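Long-range contacts in alkylhalidase CmlS (Streptomyces venezuelae, PDB 3I3L), which is a flavin-dependent halogenase of chloramphenicol biosynthesis that carries its FAD on a covalent bond to an aspartate: residues A207-F212 / R293-W298; I229-G234 / S270-K275; H356-R361 / K486-V491. All coordinates share one frame; numbering follows the deposited sequence.

Overall arrangement
Contacts 1 and 2 belong to the FAD-binding part of the chain and reach the same mixed beta sheet. Their centres are about 13 Å apart. They touch where Phe-212 CZ of contact 1 packs at 4.0 Å on Leu-273 CD2 of contact 2. Contact 1 carries Asp-297, the residue joined covalently to the flavin. In contact 2, the side chain of Phe-231 is about 13 Å from the FAD. Contact 3 lies on the opposite side of the chain's centre, about 36 Å from contact 1 and about 43 Å from contact 2, centre to centre. It joins the long helix 352-382 to the C-terminal domain, away from the known flavin sites.

Contact 1: residues A207-F212 / R293-W298; sequences AVWSYF and RIVQDW. With FAD (flavin-adenine dinucleotide), chain B.
Trp-209 and Arg-293 face each other across an antiparallel pair of strands in the mixed sheet of the FAD-binding domain. The two short segments run at 151° to each other. Trp-209 with Arg-293 and Ala-207 with Val-295 are hydrogen-bonded pairs, and Val-208 with Ile-294 between them is a non-hydrogen-bonded pair. The bond from Ala-207 N to Val-295 O is 2.8 Å long and almost straight. Trp-209 and Arg-293 exchange two backbone bonds, N to O in each direction.

The indole of Trp-209 leans over the neighbouring strand. Its CG sits between the backbone N and the carbonyl carbon (chi1 71°), which swings the six-membered ring across Arg-293. Arg-293 CB lies over one face of that ring, 3.8 Å from its centroid, in a CH-pi contact. At the far end of the ring, Trp-209 CZ3 meets Val-295 CG1 at 3.7 Å. The indole NE1 is hydrogen-bonded to Tyr-60 OH, so the buried ring is held at its polar edge as well as over its face.

Arg-293 runs on extended from CG to NE. Its guanidinium is salt-bridged to Asp-290 and makes a cation-pi contact with Tyr-60. One water accepts from Arg-293 NH1 and donates to Trp-209 O, a carbonyl that also takes the backbone N-H of Arg-293. Strand and side chain are thus tied to the same oxygen. On the same guanidinium, Arg-293 NH1 comes to the ring edge of Tyr-211 near CE2. The OH of Tyr-211 is bonded to Glu-64 and Tyr-60.

The same strands reach the flavin. Ala-207 CB touches the C7M methyl of FAD at 3.6 Å. On the other strand, Asp-297 OD1 is bonded covalently to FAD C8M, at 1.5 Å.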
loop_
_atom_site.group_PDB
_atom_site.type_symbol
_atom_site.label_atom_id
_atom_site.label_comp_id
_atom_site.label_asym_id
_atom_site.label_seq_id
_atom_site.Cartn_x
_atom_site.Cartn_y
_atom_site.Cartn_z
ATOM N N ALA A 207 -17.423 -3.552 -7.531
ATOM C CA ALA A 207 -17.566 -4.538 -6.461
ATOM C C ALA A 207 -18.986 -4.710 -5.946
ATOM O O ALA A 207 -19.756 -3.741 -5.909
ATOM C CB ALA A 207 -16.629 -4.202 -5.233
ATOM N N VAL A 208 -19.275 -5.944 -5.505
ATOM C CA VAL A 208 -20.601 -6.367 -5.081
ATOM C C VAL A 208 -20.419 -7.352 -3.930
ATOM O O VAL A 208 -19.745 -8.370 -4.083
ATOM C CB VAL A 208 -21.334 -7.088 -6.254
ATOM C CG1 VAL A 208 -22.732 -7.491 -5.859
ATOM C CG2 VAL A 208 -21.370 -6.178 -7.496
ATOM N N TRP A 209 -20.945 -7.020 -2.763
ATOM C CA TRP A 209 -20.569 -7.748 -1.558
ATOM C C TRP A 209 -21.643 -7.814 -0.533
ATOM O O TRP A 209 -22.569 -7.012 -0.563
ATOM C CB TRP A 209 -19.319 -7.114 -0.902
ATOM C CG TRP A 209 -19.508 -5.764 -0.247
ATOM C CD1 TRP A 209 -19.716 -5.520 1.070
ATOM C CD2 TRP A 209 -19.486 -4.484 -0.887
ATOM N NE1 TRP A 209 -19.830 -4.170 1.304
ATOM C CE2 TRP A 209 -19.656 -3.511 0.117
ATOM C CE3 TRP A 209 -19.341 -4.068 -2.216
ATOM C CZ2 TRP A 209 -19.703 -2.137 -0.166
ATOM C CZ3 TRP A 209 -19.373 -2.694 -2.502
ATOM C CH2 TRP A 209 -19.588 -1.753 -1.489
ATOM N N SER A 210 -21.477 -8.740 0.405
ATOM C CA SER A 210 -22.425 -8.950 1.487
ATOM C C SER A 210 -21.729 -9.686 2.629
ATOM O O SER A 210 -20.502 -9.898 2.570
ATOM C CB SER A 210 -23.641 -9.742 0.978
ATOM O OG SER A 210 -24.737 -9.759 1.906
ATOM N N TYR A 211 -22.492 -10.085 3.660
ATOM C CA TYR A 211 -21.936 -10.762 4.826
ATOM C C TYR A 211 -22.617 -12.101 5.070
ATOM O O TYR A 211 -23.769 -12.292 4.721
ATOM C CB TYR A 211 -21.997 -9.841 6.051
ATOM C CG TYR A 211 -21.165 -8.571 5.849
ATOM C CD1 TYR A 211 -19.887 -8.471 6.336
ATOM C CD2 TYR A 211 -21.661 -7.498 5.127
ATOM C CE1 TYR A 211 -19.136 -7.330 6.125
ATOM C CE2 TYR A 211 -20.919 -6.375 4.913
ATOM C CZ TYR A 211 -19.645 -6.302 5.436
ATOM O OH TYR A 211 -18.851 -5.192 5.218
ATOM N N PHE A 212 -21.871 -13.031 5.654
ATOM C CA PHE A 212 -22.343 -14.357 5.967
ATOM C C PHE A 212 -22.022 -14.708 7.407
ATOM O O PHE A 212 -20.990 -14.308 7.925
ATOM C CB PHE A 212 -21.740 -15.412 5.036
ATOM C CG PHE A 212 -22.248 -15.327 3.616
ATOM C CD1 PHE A 212 -23.332 -16.105 3.201
ATOM C CD2 PHE A 212 -21.630 -14.478 2.678
ATOM C CE1 PHE A 212 -23.825 -16.033 1.853
ATOM C CE2 PHE A 212 -22.122 -14.394 1.350
ATOM C CZ PHE A 212 -23.214 -15.178 0.940
ATOM N N ARG A 293 -24.337 -4.716 -1.300
ATOM C CA ARG A 293 -24.025 -3.343 -1.702
ATOM C C ARG A 293 -23.157 -3.414 -2.935
ATOM O O ARG A 293 -22.609 -4.457 -3.235
ATOM C CB ARG A 293 -23.258 -2.670 -0.570
ATOM C CG ARG A 293 -24.149 -2.400 0.757
ATOM C CD ARG A 293 -23.181 -2.047 1.909
ATOM N NE ARG A 293 -23.832 -1.689 3.163
ATOM C CZ ARG A 293 -24.115 -2.536 4.143
ATOM N NH1 ARG A 293 -23.829 -3.822 4.052
ATOM N NH2 ARG A 293 -24.676 -2.072 5.233
ATOM N N ILE A 294 -23.062 -2.320 -3.672
ATOM C CA ILE A 294 -22.194 -2.248 -4.819
ATOM C C ILE A 294 -21.472 -0.926 -4.822
ATOM O O ILE A 294 -21.926 0.058 -4.203
ATOM C CB ILE A 294 -22.989 -2.324 -6.134
ATOM C CG1 ILE A 294 -23.805 -1.054 -6.338
ATOM C CG2 ILE A 294 -23.944 -3.579 -6.088
ATOM C CD1 ILE A 294 -24.766 -1.094 -7.549
ATOM N N VAL A 295 -20.361 -0.897 -5.544
ATOM C CA VAL A 295 -19.692 0.345 -5.820
ATOM C C VAL A 295 -18.702 0.203 -6.944
ATOM O O VAL A 295 -18.109 -0.852 -7.091
ATOM C CB VAL A 295 -18.984 0.871 -4.548
ATOM C CG1 VAL A 295 -17.725 0.079 -4.277
ATOM C CG2 VAL A 295 -18.663 2.353 -4.726
ATOM N N GLN A 296 -18.522 1.269 -7.733
ATOM C CA GLN A 296 -17.401 1.380 -8.660
ATOM C C GLN A 296 -16.101 1.717 -7.924
ATOM O O GLN A 296 -15.994 2.767 -7.307
ATOM C CB GLN A 296 -17.612 2.476 -9.753
ATOM C CG GLN A 296 -18.904 2.345 -10.692
ATOM C CD GLN A 296 -18.953 1.090 -11.545
ATOM O OE1 GLN A 296 -17.919 0.505 -11.941
ATOM N NE2 GLN A 296 -20.163 0.648 -11.826
ATOM N N ASP A 297 -15.096 0.838 -8.038
ATOM C CA ASP A 297 -13.806 1.067 -7.395
ATOM C C ASP A 297 -12.743 1.027 -8.463
ATOM O O ASP A 297 -11.977 0.119 -8.531
ATOM C CB ASP A 297 -13.534 -0.024 -6.340
ATOM C CG ASP A 297 -13.954 0.406 -4.947
ATOM O OD1 ASP A 297 -13.867 -0.414 -4.028
ATOM O OD2 ASP A 297 -14.416 1.568 -4.771
ATOM N N TRP A 298 -12.721 1.998 -9.346
ATOM C CA TRP A 298 -11.617 2.070 -10.348
ATOM C C TRP A 298 -10.346 2.594 -9.765
ATOM O O TRP A 298 -10.382 3.522 -8.975
ATOM C CB TRP A 298 -12.016 3.023 -11.456
ATOM C CG TRP A 298 -13.323 2.667 -12.105
ATOM C CD1 TRP A 298 -14.176 1.668 -11.756
ATOM C CD2 TRP A 298 -13.894 3.316 -13.231
ATOM N NE1 TRP A 298 -15.239 1.673 -12.590
ATOM C CE2 TRP A 298 -15.084 2.674 -13.512
ATOM C CE3 TRP A 298 -13.470 4.377 -14.053
ATOM C CZ2 TRP A 298 -15.915 3.059 -14.564
ATOM C CZ3 TRP A 298 -14.264 4.765 -15.089
ATOM C CH2 TRP A 298 -15.500 4.114 -15.341
HETATM P PA FAD B . -12.579 7.139 3.371
HETATM O O1A FAD B . -13.562 7.120 2.223
HETATM O O2A FAD B . -12.484 5.897 4.187
HETATM O O5B FAD B . -12.965 8.397 4.338
HETATM C C5B FAD B . -13.276 9.658 3.782
HETATM C C4B FAD B . -14.305 10.425 4.642
HETATM O O4B FAD B . -14.476 11.734 4.050
HETATM C C3B FAD B . -15.668 9.774 4.655
HETATM O O3B FAD B . -16.022 9.451 5.965
HETATM C C2B FAD B . -16.620 10.839 4.088
HETATM O O2B FAD B . -17.788 10.926 4.842
HETATM C C1B FAD B . -15.821 12.129 4.190
HETATM N N9A FAD B . -16.077 13.167 3.209
HETATM C C8A FAD B . -16.191 13.024 1.858
HETATM N N7A FAD B . -16.392 14.243 1.311
HETATM C C5A FAD B . -16.494 15.159 2.301
HETATM C C6A FAD B . -16.712 16.525 2.286
HETATM N N6A FAD B . -16.867 17.178 1.149
HETATM N N1A FAD B . -16.705 17.188 3.483
HETATM C C2A FAD B . -16.531 16.531 4.676
HETATM N N3A FAD B . -16.306 15.189 4.670
HETATM C C4A FAD B . -16.284 14.507 3.503
HETATM N N1 FAD B . -8.656 -1.065 2.080
HETATM C C2 FAD B . -7.952 -1.871 2.959
HETATM O O2 FAD B . -7.029 -1.361 3.581
HETATM N N3 FAD B . -8.257 -3.197 3.112
HETATM C C4 FAD B . -9.277 -3.767 2.398
HETATM O O4 FAD B . -9.553 -4.997 2.579
HETATM C C4X FAD B . -9.973 -2.973 1.484
HETATM N N5 FAD B . -11.009 -3.506 0.767
HETATM C C5X FAD B . -11.756 -2.689 -0.051
HETATM C C6 FAD B . -12.812 -3.227 -0.800
HETATM C C7 FAD B . -13.503 -2.424 -1.675
HETATM C C7M FAD B . -14.659 -2.968 -2.480
HETATM C C8 FAD B . -13.166 -1.077 -1.750
HETATM C C8M FAD B . -13.945 -0.155 -2.599
HETATM C C9 FAD B . -12.087 -0.532 -1.044
HETATM C C9A FAD B . -11.398 -1.375 -0.186
HETATM N N10 FAD B . -10.388 -0.817 0.544
HETATM C C10 FAD B . -9.644 -1.608 1.337
HETATM C "C1'" FAD B . -10.025 0.588 0.203
HETATM C "C2'" FAD B . -10.108 1.458 1.435
HETATM O "O2'" FAD B . -11.332 1.250 2.015
HETATM C "C3'" FAD B . -9.855 2.924 1.210
HETATM O "O3'" FAD B . -8.561 3.097 0.675
HETATM C "C4'" FAD B . -9.919 3.711 2.561
HETATM O "O4'" FAD B . -11.219 3.747 3.081
HETATM C "C5'" FAD B . -9.500 5.157 2.329
HETATM O "O5'" FAD B . -9.479 5.859 3.538
HETATM P P FAD B . -9.715 7.417 3.423
HETATM O O1P FAD B . -8.857 7.974 2.308
HETATM O O2P FAD B . -9.613 8.049 4.807
HETATM O O3P FAD B . -11.192 7.592 2.787
HETATM O O HOH W 1 -23.209 -5.732 1.862
#

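Contact 2: residues I229-G234 / S270-K275; sequences ITFEDG and SSTLAK
Phe-231 and Lys-275 bring the backbones closest, with CA atoms 7.0 Å apart, where a type I beta turn from Phe-231 to Gly-234 meets the C-terminal end of helix 265-273. With chi1 at 70°, the ring of Phe-231 folds back over its own turn. Gly-234 N lies above the centre of one face, while CE1 and CZ reach the helix. Thr-272 CG2 meets Phe-231 CE1 at 3.5 Å, and the two side chains cross at about a right angle. The hydroxyl of Thr-272 is bonded to Phe-268 O in its own helix, leaving the methyl to make this contact. Lys-275 CB lies near CD1 of the same ring.

The lysine chain bends at its last two torsions and carries NZ back to the turn. There Lys-275 NZ forms a weak salt bridge of 3.4 Å with Glu-232 OE1. One water bridges the two segments. It accepts from Glu-232 N at 2.9 Å and from Lys-275 NZ, and it donates to Lys-275 O. The water lies in the plane of the Phe-231 ring, at its edge.

Phe-231 also packs on Val-236 of strand 234-240 and Val-252 of strand 245-253. The arrangement is a beta hairpin, strands 226-231 and 234-240 joined by a two-residue turn, with a helix end packed beside it.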
loop_
_atom_site.group_PDB
_atom_site.type_symbol
_atom_site.label_atom_id
_atom_site.label_comp_id
_atom_site.label_asym_id
_atom_site.label_seq_id
_atom_site.Cartn_x
_atom_site.Cartn_y
_atom_site.Cartn_z
ATOM N N ILE A 229 -9.758 -15.113 -4.344
ATOM C CA ILE A 229 -10.058 -16.340 -5.097
ATOM C C ILE A 229 -10.555 -15.991 -6.473
ATOM O O ILE A 229 -11.529 -15.265 -6.633
ATOM C CB ILE A 229 -11.130 -17.167 -4.387
ATOM C CG1 ILE A 229 -10.710 -17.413 -2.932
ATOM C CG2 ILE A 229 -11.467 -18.467 -5.175
ATOM C CD1 ILE A 229 -11.672 -18.319 -2.114
ATOM N N THR A 230 -9.802 -16.424 -7.468
ATOM C CA THR A 230 -10.123 -16.118 -8.840
ATOM C C THR A 230 -11.264 -17.029 -9.358
ATOM O O THR A 230 -11.357 -18.185 -8.979
ATOM C CB THR A 230 -8.920 -16.225 -9.759
ATOM O OG1 THR A 230 -8.467 -17.591 -9.830
ATOM C CG2 THR A 230 -7.779 -15.312 -9.253
ATOM N N PHE A 231 -12.100 -16.469 -10.224
ATOM C CA PHE A 231 -13.062 -17.230 -11.057
ATOM C C PHE A 231 -13.136 -16.522 -12.428
ATOM O O PHE A 231 -12.355 -15.575 -12.704
ATOM C CB PHE A 231 -14.434 -17.301 -10.368
ATOM C CG PHE A 231 -15.188 -15.964 -10.328
ATOM C CD1 PHE A 231 -16.330 -15.776 -11.098
ATOM C CD2 PHE A 231 -14.808 -14.938 -9.437
ATOM C CE1 PHE A 231 -17.041 -14.576 -11.030
ATOM C CE2 PHE A 231 -15.517 -13.716 -9.354
ATOM C CZ PHE A 231 -16.607 -13.530 -10.176
ATOM N N GLU A 232 -14.080 -16.945 -13.281
ATOM C CA GLU A 232 -14.139 -16.489 -14.666
ATOM C C GLU A 232 -14.153 -14.999 -14.867
ATOM O O GLU A 232 -13.513 -14.518 -15.785
ATOM C CB GLU A 232 -15.415 -17.060 -15.395
ATOM C CG GLU A 232 -15.620 -16.344 -16.810
ATOM C CD GLU A 232 -16.758 -16.946 -17.694
ATOM O OE1 GLU A 232 -17.951 -16.919 -17.289
ATOM O OE2 GLU A 232 -16.441 -17.442 -18.813
ATOM N N ASP A 233 -14.966 -14.295 -14.067
ATOM C CA ASP A 233 -15.255 -12.888 -14.273
ATOM C C ASP A 233 -14.521 -11.986 -13.257
ATOM O O ASP A 233 -14.893 -10.796 -13.086
ATOM C CB ASP A 233 -16.785 -12.587 -14.162
ATOM C CG ASP A 233 -17.612 -13.260 -15.238
ATOM O OD1 ASP A 233 -17.224 -13.203 -16.427
ATOM O OD2 ASP A 233 -18.671 -13.812 -14.866
ATOM N N GLY A 234 -13.511 -12.515 -12.590
ATOM C CA GLY A 234 -12.751 -11.700 -11.586
ATOM C C GLY A 234 -12.336 -12.476 -10.317
ATOM O O GLY A 234 -11.857 -13.599 -10.438
ATOM N N SER A 270 -25.686 -13.545 -5.971
ATOM C CA SER A 270 -25.812 -15.002 -5.767
ATOM C C SER A 270 -25.413 -15.817 -7.002
ATOM O O SER A 270 -24.693 -16.812 -6.861
ATOM C CB SER A 270 -27.245 -15.375 -5.377
ATOM O OG SER A 270 -27.652 -14.533 -4.309
ATOM N N SER A 271 -25.869 -15.427 -8.198
ATOM C CA SER A 271 -25.521 -16.250 -9.389
ATOM C C SER A 271 -24.035 -16.118 -9.758
ATOM O O SER A 271 -23.402 -17.058 -10.227
ATOM C CB SER A 271 -26.398 -15.931 -10.614
ATOM O OG SER A 271 -26.365 -14.563 -10.963
ATOM N N THR A 272 -23.464 -14.957 -9.510
ATOM C CA THR A 272 -22.046 -14.805 -9.731
ATOM C C THR A 272 -21.247 -15.579 -8.682
ATOM O O THR A 272 -20.332 -16.339 -9.032
ATOM C CB THR A 272 -21.636 -13.331 -9.794
ATOM O OG1 THR A 272 -22.456 -12.658 -10.754
ATOM C CG2 THR A 272 -20.188 -13.189 -10.266
ATOM N N LEU A 273 -21.602 -15.412 -7.408
ATOM C CA LEU A 273 -20.807 -16.044 -6.356
ATOM C C LEU A 273 -20.822 -17.574 -6.522
ATOM O O LEU A 273 -19.877 -18.252 -6.158
ATOM C CB LEU A 273 -21.324 -15.663 -4.974
ATOM C CG LEU A 273 -20.554 -16.101 -3.734
ATOM C CD1 LEU A 273 -19.078 -15.725 -3.824
ATOM C CD2 LEU A 273 -21.216 -15.448 -2.494
ATOM N N ALA A 274 -21.909 -18.098 -7.082
ATOM C CA ALA A 274 -22.083 -19.539 -7.284
ATOM C C ALA A 274 -21.121 -20.047 -8.374
ATOM O O ALA A 274 -20.855 -21.230 -8.478
ATOM C CB ALA A 274 -23.529 -19.807 -7.651
ATOM N N LYS A 275 -20.580 -19.150 -9.181
ATOM C CA LYS A 275 -19.613 -19.563 -10.204
ATOM C C LYS A 275 -18.232 -19.861 -9.649
ATOM O O LYS A 275 -17.388 -20.361 -10.384
ATOM C CB LYS A 275 -19.486 -18.494 -11.270
ATOM C CG LYS A 275 -20.729 -18.309 -12.140
ATOM C CD LYS A 275 -20.502 -17.227 -13.230
ATOM C CE LYS A 275 -19.766 -17.772 -14.564
ATOM N NZ LYS A 275 -18.430 -18.598 -14.407
HETATM O O HOH W 2 -16.090 -18.811 -12.399
#

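Contact 3: residues H356-R361 / K486-V491; sequences HAWYNR and KQHYRV
An aromatic cluster of Trp-358, His-488 and Tyr-489 joins segment 356-361 of helix 352-382, in the FAD-binding part of the chain, to strand 483-491 of the C-terminal domain. The short helix and strand segments cross at -68°, with axes 9.1 Å apart. Trp-358 carries the contact. Its CG is anti to the backbone N (chi1 167°), and the indole reaches out from the helix to the strand.

Tyr-489 CB stands over one face of the indole, 3.7 Å from the centroid of the five-membered ring and nearly on its normal. The ring of Tyr-489 turns an edge toward the same indole in an offset edge-to-face pair, and its CD2 meets Trp-358 CB at 3.7 Å. Against His-488 the roles are reversed. Here the indole supplies the edge and His-488 the face, with planes at 78° and Trp-358 CD1 3.9 Å from His-488 CE1. At the other end of the indole, CH2 touches Val-491 CG2 at 4.0 Å. With an alanine here instead of Trp-358, Tyr-489 CB and the face of His-488 would probably lose their aromatic partner, and a gap would be likely to open between helix and strand.

The indole nitrogen is served by a water, which accepts from Trp-358 NE1 at 3.2 Å and donates to Tyr-489 O at 2.8 Å. Arg-361, one helical turn on, brings NH1 to within 3.3 Å of His-488 CE1. Its guanidinium is salt-bridged to Asp-511, which also pairs with Lys-486, and to Glu-365. Tyr-489 OH is hydrogen-bonded to Glu-351.

The join is mainly aromatic and apolar at its middle, with charged groups beside it. The guanidinium close to His-488 would probably disfavour a positive charge on that imidazole, though Asp-511 is likely to offset part of the effect.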
loop_
_atom_site.group_PDB
_atom_site.type_symbol
_atom_site.label_atom_id
_atom_site.label_comp_id
_atom_site.label_asym_id
_atom_site.label_seq_id
_atom_site.Cartn_x
_atom_site.Cartn_y
_atom_site.Cartn_z
ATOM N N HIS A 356 7.194 19.575 -1.269
ATOM C CA HIS A 356 6.101 19.127 -2.088
ATOM C C HIS A 356 6.619 18.103 -3.134
ATOM O O HIS A 356 5.942 17.135 -3.410
ATOM C CB HIS A 356 5.478 20.313 -2.810
ATOM C CG HIS A 356 4.405 20.984 -2.032
ATOM N ND1 HIS A 356 3.297 20.311 -1.569
ATOM C CD2 HIS A 356 4.216 22.286 -1.703
ATOM C CE1 HIS A 356 2.482 21.156 -0.961
ATOM N NE2 HIS A 356 3.031 22.351 -0.983
ATOM N N ALA A 357 7.785 18.361 -3.716
ATOM C CA ALA A 357 8.357 17.447 -4.672
ATOM C C ALA A 357 8.618 16.102 -4.009
ATOM O O ALA A 357 8.421 15.091 -4.628
ATOM C CB ALA A 357 9.651 18.036 -5.338
ATOM N N TRP A 358 9.032 16.097 -2.742
ATOM C CA TRP A 358 9.193 14.858 -2.037
ATOM C C TRP A 358 7.822 14.142 -1.801
ATOM O O TRP A 358 7.708 12.928 -1.964
ATOM C CB TRP A 358 9.993 15.037 -0.732
ATOM C CG TRP A 358 9.891 13.822 0.162
ATOM C CD1 TRP A 358 10.690 12.713 0.132
ATOM C CD2 TRP A 358 8.926 13.589 1.217
ATOM N NE1 TRP A 358 10.312 11.831 1.102
ATOM C CE2 TRP A 358 9.204 12.313 1.754
ATOM C CE3 TRP A 358 7.874 14.330 1.749
ATOM C CZ2 TRP A 358 8.458 11.762 2.795
ATOM C CZ3 TRP A 358 7.124 13.777 2.772
ATOM C CH2 TRP A 358 7.430 12.528 3.299
ATOM N N TYR A 359 6.803 14.880 -1.378
ATOM C CA TYR A 359 5.494 14.250 -1.140
ATOM C C TYR A 359 4.943 13.645 -2.468
ATOM O O TYR A 359 4.439 12.549 -2.462
ATOM C CB TYR A 359 4.501 15.275 -0.544
ATOM C CG TYR A 359 3.163 14.658 -0.135
ATOM C CD1 TYR A 359 3.019 13.970 1.083
ATOM C CD2 TYR A 359 2.081 14.703 -0.999
ATOM C CE1 TYR A 359 1.781 13.353 1.426
ATOM C CE2 TYR A 359 0.862 14.147 -0.674
ATOM C CZ TYR A 359 0.711 13.477 0.541
ATOM O OH TYR A 359 -0.519 12.901 0.840
ATOM N N ASN A 360 5.092 14.378 -3.591
ATOM C CA ASN A 360 4.579 13.911 -4.883
ATOM C C ASN A 360 5.328 12.677 -5.398
ATOM O O ASN A 360 4.710 11.681 -5.788
ATOM C CB ASN A 360 4.663 15.018 -5.964
ATOM C CG ASN A 360 3.564 16.027 -5.840
ATOM O OD1 ASN A 360 2.543 15.901 -6.521
ATOM N ND2 ASN A 360 3.756 17.052 -4.962
ATOM N N ARG A 361 6.656 12.738 -5.360
ATOM C CA ARG A 361 7.483 11.611 -5.798
ATOM C C ARG A 361 7.189 10.357 -4.989
ATOM O O ARG A 361 7.005 9.272 -5.544
ATOM C CB ARG A 361 8.946 11.959 -5.659
ATOM C CG ARG A 361 9.856 10.791 -5.875
ATOM C CD ARG A 361 11.327 11.252 -5.701
ATOM N NE ARG A 361 12.234 10.295 -6.327
ATOM C CZ ARG A 361 13.081 9.518 -5.668
ATOM N NH1 ARG A 361 13.110 9.577 -4.342
ATOM N NH2 ARG A 361 13.896 8.682 -6.342
ATOM N N LYS A 486 22.971 13.311 -2.453
ATOM C CA LYS A 486 21.841 14.145 -2.818
ATOM C C LYS A 486 20.887 14.258 -1.615
ATOM O O LYS A 486 20.781 13.321 -0.786
ATOM C CB LYS A 486 21.099 13.536 -4.014
ATOM C CG LYS A 486 19.874 14.325 -4.416
ATOM C CD LYS A 486 18.713 13.434 -4.876
ATOM C CE LYS A 486 18.802 13.140 -6.381
ATOM N NZ LYS A 486 17.483 12.547 -6.838
ATOM N N GLN A 487 20.185 15.393 -1.550
ATOM C CA GLN A 487 19.265 15.677 -0.443
ATOM C C GLN A 487 17.958 14.902 -0.555
ATOM O O GLN A 487 17.410 14.702 -1.629
ATOM C CB GLN A 487 19.004 17.189 -0.335
ATOM C CG GLN A 487 19.005 17.749 1.126
ATOM C CD GLN A 487 20.380 17.697 1.817
ATOM O OE1 GLN A 487 20.537 17.135 2.935
ATOM N NE2 GLN A 487 21.381 18.273 1.159
ATOM N N HIS A 488 17.473 14.421 0.572
ATOM C CA HIS A 488 16.257 13.635 0.591
ATOM C C HIS A 488 15.562 13.825 1.956
ATOM O O HIS A 488 16.190 14.193 2.941
ATOM C CB HIS A 488 16.570 12.144 0.315
ATOM C CG HIS A 488 15.363 11.338 -0.058
ATOM N ND1 HIS A 488 14.751 11.439 -1.292
ATOM C CD2 HIS A 488 14.612 10.464 0.665
ATOM C CE1 HIS A 488 13.686 10.654 -1.321
ATOM N NE2 HIS A 488 13.575 10.053 -0.142
ATOM N N TYR A 489 14.276 13.569 2.011
ATOM C CA TYR A 489 13.548 13.603 3.258
ATOM C C TYR A 489 13.187 12.238 3.747
ATOM O O TYR A 489 13.047 11.273 2.951
ATOM C CB TYR A 489 12.299 14.464 3.118
ATOM C CG TYR A 489 12.588 15.944 2.872
ATOM C CD1 TYR A 489 13.072 16.762 3.905
ATOM C CD2 TYR A 489 12.378 16.519 1.651
ATOM C CE1 TYR A 489 13.330 18.105 3.701
ATOM C CE2 TYR A 489 12.636 17.896 1.431
ATOM C CZ TYR A 489 13.082 18.658 2.490
ATOM O OH TYR A 489 13.331 19.981 2.299
ATOM N N ARG A 490 13.030 12.140 5.056
ATOM C CA ARG A 490 12.558 10.900 5.647
ATOM C C ARG A 490 11.751 11.236 6.881
ATOM O O ARG A 490 12.155 12.082 7.649
ATOM C CB ARG A 490 13.769 9.969 5.930
ATOM C CG ARG A 490 13.661 8.976 7.067
ATOM C CD ARG A 490 14.549 9.410 8.296
ATOM N NE ARG A 490 14.624 8.433 9.426
ATOM C CZ ARG A 490 14.297 7.126 9.363
ATOM N NH1 ARG A 490 13.837 6.571 8.242
ATOM N NH2 ARG A 490 14.412 6.355 10.437
ATOM N N VAL A 491 10.599 10.594 7.073
ATOM C CA VAL A 491 9.855 10.777 8.305
ATOM C C VAL A 491 10.492 9.978 9.426
ATOM O O VAL A 491 10.558 8.777 9.337
ATOM C CB VAL A 491 8.424 10.291 8.134
ATOM C CG1 VAL A 491 7.688 10.371 9.438
ATOM C CG2 VAL A 491 7.698 11.154 7.007
HETATM O O HOH W 3 11.171 9.168 2.702
#